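Long-range contact in chaperone SycD (Chlamydia pneumoniae, PDB 4NRH), which forms a complex with the gatekeeper protein CopN and probably acts as a type III secretion chaperone that helps direct translocator secretion: residues 29-34 with 83-88. Numbering follows the deposited sequence.
Sequences DDLESY and FRWLVF
Glu32, whose side chain runs beside that of Arg84, has its backbone N joined with that of Ser33 on one oxygen, Asp30 OD1. Both bonds are weak, the straighter being Ser33 N to Asp30 OD1 at 3.2 Å. Aspartate suits this N-cap because its short carboxylate can turn back onto amides of the first helical turn.

Glu32 and Arg84 meet through carbon rather than a salt bridge. Glu32 CB lies over the centre of the guanidinium, 3.6 Å from Arg84 CZ; with CG anti to the backbone N (chi1 -178°), CG comes over the same face, 3.5 Å from Arg84 NH2. Glu32 OE2 is 4.3 Å from Arg84 NH2 and well out of the guanidinium plane, leaving a general attraction of charges; Glu32 OE2 takes its hydrogen bond from Gln112 NE2. Both long chains can thus pack carbons and a flat group while their charged ends stay near Gln112.

Leu31 provides the apolar centre. Its branched end reaches two aromatic residues, whose broad flat surfaces suit methyls: CD1 sits over the face of the Trp85 indole, 3.5 Å from Trp85 CD2, in a CH-pi contact, while CD2 lies 3.9 Å from Phe88 CD1. Beyond it, Tyr34 CE2 approaches the edge of the Phe88 ring, 3.6 Å from CD1. Phe88 also stacks on Tyr49.

Just before helix 31-35, Asp29 forms a salt bridge with Arg279 of CopN. Dispersion and shape, with a general Glu32–Arg84 charge attraction beside them, appear to hold this CopN-contacting segment to helix 76-89.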
loop_
_atom_site.group_PDB
_atom_site.type_symbol
_atom_site.label_atom_id
_atom_site.label_comp_id
_atom_site.label_asym_id
_atom_site.label_seq_id
_atom_site.Cartn_x
_atom_site.Cartn_y
_atom_site.Cartn_z
ATOM N N ASP D 29 -0.564 -6.166 1.811
ATOM C CA ASP D 29 -0.660 -6.237 3.266
ATOM C C ASP D 29 -0.467 -7.661 3.771
ATOM O O ASP D 29 0.095 -7.878 4.846
ATOM C CB ASP D 29 -2.010 -5.700 3.742
ATOM C CG ASP D 29 -2.072 -4.187 3.732
ATOM O OD1 ASP D 29 -1.001 -3.547 3.765
ATOM O OD2 ASP D 29 -3.194 -3.638 3.695
ATOM N N ASP D 30 -0.936 -8.628 2.990
ATOM C CA ASP D 30 -1.011 -10.012 3.441
ATOM C C ASP D 30 -0.308 -10.929 2.444
ATOM O O ASP D 30 -0.924 -11.416 1.497
ATOM C CB ASP D 30 -2.473 -10.434 3.626
ATOM C CG ASP D 30 -2.621 -11.773 4.334
ATOM O OD1 ASP D 30 -1.630 -12.523 4.442
ATOM O OD2 ASP D 30 -3.745 -12.077 4.786
ATOM N N LEU D 31 0.983 -11.153 2.662
ATOM C CA LEU D 31 1.779 -11.977 1.756
ATOM C C LEU D 31 1.339 -13.440 1.767
ATOM O O LEU D 31 1.542 -14.157 0.789
ATOM C CB LEU D 31 3.265 -11.877 2.106
ATOM C CG LEU D 31 3.951 -10.562 1.729
ATOM C CD1 LEU D 31 5.450 -10.659 1.955
ATOM C CD2 LEU D 31 3.648 -10.192 0.284
ATOM N N GLU D 32 0.743 -13.882 2.870
ATOM C CA GLU D 32 0.216 -15.240 2.950
ATOM C C GLU D 32 -0.904 -15.446 1.934
ATOM O O GLU D 32 -0.922 -16.434 1.202
ATOM C CB GLU D 32 -0.293 -15.551 4.357
ATOM C CG GLU D 32 -0.817 -16.967 4.504
ATOM C CD GLU D 32 -1.476 -17.221 5.845
ATOM O OE1 GLU D 32 -1.425 -16.330 6.717
ATOM O OE2 GLU D 32 -2.049 -18.316 6.024
ATOM N N SER D 33 -1.835 -14.500 1.900
ATOM C CA SER D 33 -2.957 -14.552 0.971
ATOM C C SER D 33 -2.475 -14.314 -0.456
ATOM O O SER D 33 -2.996 -14.893 -1.408
ATOM C CB SER D 33 -4.020 -13.521 1.354
ATOM O OG SER D 33 -5.061 -13.482 0.395
ATOM N N TYR D 34 -1.480 -13.442 -0.587
ATOM C CA TYR D 34 -0.921 -13.068 -1.880
ATOM C C TYR D 34 -0.216 -14.242 -2.563
ATOM O O TYR D 34 -0.199 -14.337 -3.790
ATOM C CB TYR D 34 0.043 -11.890 -1.699
ATOM C CG TYR D 34 0.764 -11.445 -2.953
ATOM C CD1 TYR D 34 0.185 -10.529 -3.821
ATOM C CD2 TYR D 34 2.039 -11.910 -3.247
ATOM C CE1 TYR D 34 0.842 -10.110 -4.961
ATOM C CE2 TYR D 34 2.707 -11.494 -4.383
ATOM C CZ TYR D 34 2.103 -10.594 -5.238
ATOM O OH TYR D 34 2.760 -10.176 -6.373
ATOM N N PHE D 83 10.876 -15.364 4.851
ATOM C CA PHE D 83 10.915 -16.167 3.631
ATOM C C PHE D 83 9.812 -15.790 2.643
ATOM O O PHE D 83 10.016 -15.854 1.433
ATOM C CB PHE D 83 10.840 -17.660 3.967
ATOM C CG PHE D 83 12.040 -18.170 4.714
ATOM C CD1 PHE D 83 13.318 -17.806 4.320
ATOM C CD2 PHE D 83 11.894 -19.018 5.799
ATOM C CE1 PHE D 83 14.427 -18.268 5.002
ATOM C CE2 PHE D 83 13.001 -19.483 6.486
ATOM C CZ PHE D 83 14.268 -19.107 6.087
ATOM N N ARG D 84 8.647 -15.406 3.157
ATOM C CA ARG D 84 7.567 -14.930 2.295
ATOM C C ARG D 84 7.977 -13.670 1.535
ATOM O O ARG D 84 7.661 -13.522 0.355
ATOM C CB ARG D 84 6.294 -14.666 3.103
ATOM C CG ARG D 84 5.605 -15.925 3.608
ATOM C CD ARG D 84 4.126 -15.675 3.855
ATOM N NE ARG D 84 3.411 -16.904 4.189
ATOM C CZ ARG D 84 2.834 -17.139 5.363
ATOM N NH1 ARG D 84 2.878 -16.223 6.321
ATOM N NH2 ARG D 84 2.207 -18.288 5.576
ATOM N N TRP D 85 8.673 -12.763 2.217
ATOM C CA TRP D 85 9.197 -11.560 1.576
ATOM C C TRP D 85 10.202 -11.910 0.483
ATOM O O TRP D 85 10.186 -11.326 -0.600
ATOM C CB TRP D 85 9.848 -10.633 2.607
ATOM C CG TRP D 85 8.880 -9.713 3.291
ATOM C CD1 TRP D 85 8.495 -9.753 4.600
ATOM C CD2 TRP D 85 8.176 -8.615 2.698
ATOM N NE1 TRP D 85 7.595 -8.746 4.859
ATOM C CE2 TRP D 85 7.382 -8.034 3.706
ATOM C CE3 TRP D 85 8.139 -8.068 1.411
ATOM C CZ2 TRP D 85 6.561 -6.935 3.471
ATOM C CZ3 TRP D 85 7.324 -6.974 1.178
ATOM C CH2 TRP D 85 6.546 -6.420 2.203
ATOM N N LEU D 86 11.081 -12.863 0.782
ATOM C CA LEU D 86 12.081 -13.322 -0.176
ATOM C C LEU D 86 11.418 -13.927 -1.408
ATOM O O LEU D 86 11.834 -13.675 -2.539
ATOM C CB LEU D 86 13.011 -14.345 0.472
ATOM C CG LEU D 86 14.077 -13.783 1.410
ATOM C CD1 LEU D 86 14.798 -14.915 2.112
ATOM C CD2 LEU D 86 15.057 -12.912 0.640
ATOM N N VAL D 87 10.386 -14.729 -1.172
ATOM C CA VAL D 87 9.632 -15.354 -2.248
ATOM C C VAL D 87 8.890 -14.292 -3.059
ATOM O O VAL D 87 8.765 -14.398 -4.279
ATOM C CB VAL D 87 8.638 -16.401 -1.685
ATOM C CG1 VAL D 87 7.462 -16.601 -2.621
ATOM C CG2 VAL D 87 9.352 -17.718 -1.415
ATOM N N PHE D 88 8.435 -13.248 -2.373
ATOM C CA PHE D 88 7.785 -12.118 -3.029
ATOM C C PHE D 88 8.739 -11.409 -3.985
ATOM O O PHE D 88 8.356 -11.024 -5.089
ATOM C CB PHE D 88 7.246 -11.133 -1.983
ATOM C CG PHE D 88 6.831 -9.803 -2.552
ATOM C CD1 PHE D 88 5.568 -9.632 -3.094
ATOM C CD2 PHE D 88 7.694 -8.719 -2.523
ATOM C CE1 PHE D 88 5.180 -8.410 -3.614
ATOM C CE2 PHE D 88 7.312 -7.495 -3.040
ATOM C CZ PHE D 88 6.053 -7.341 -3.585
#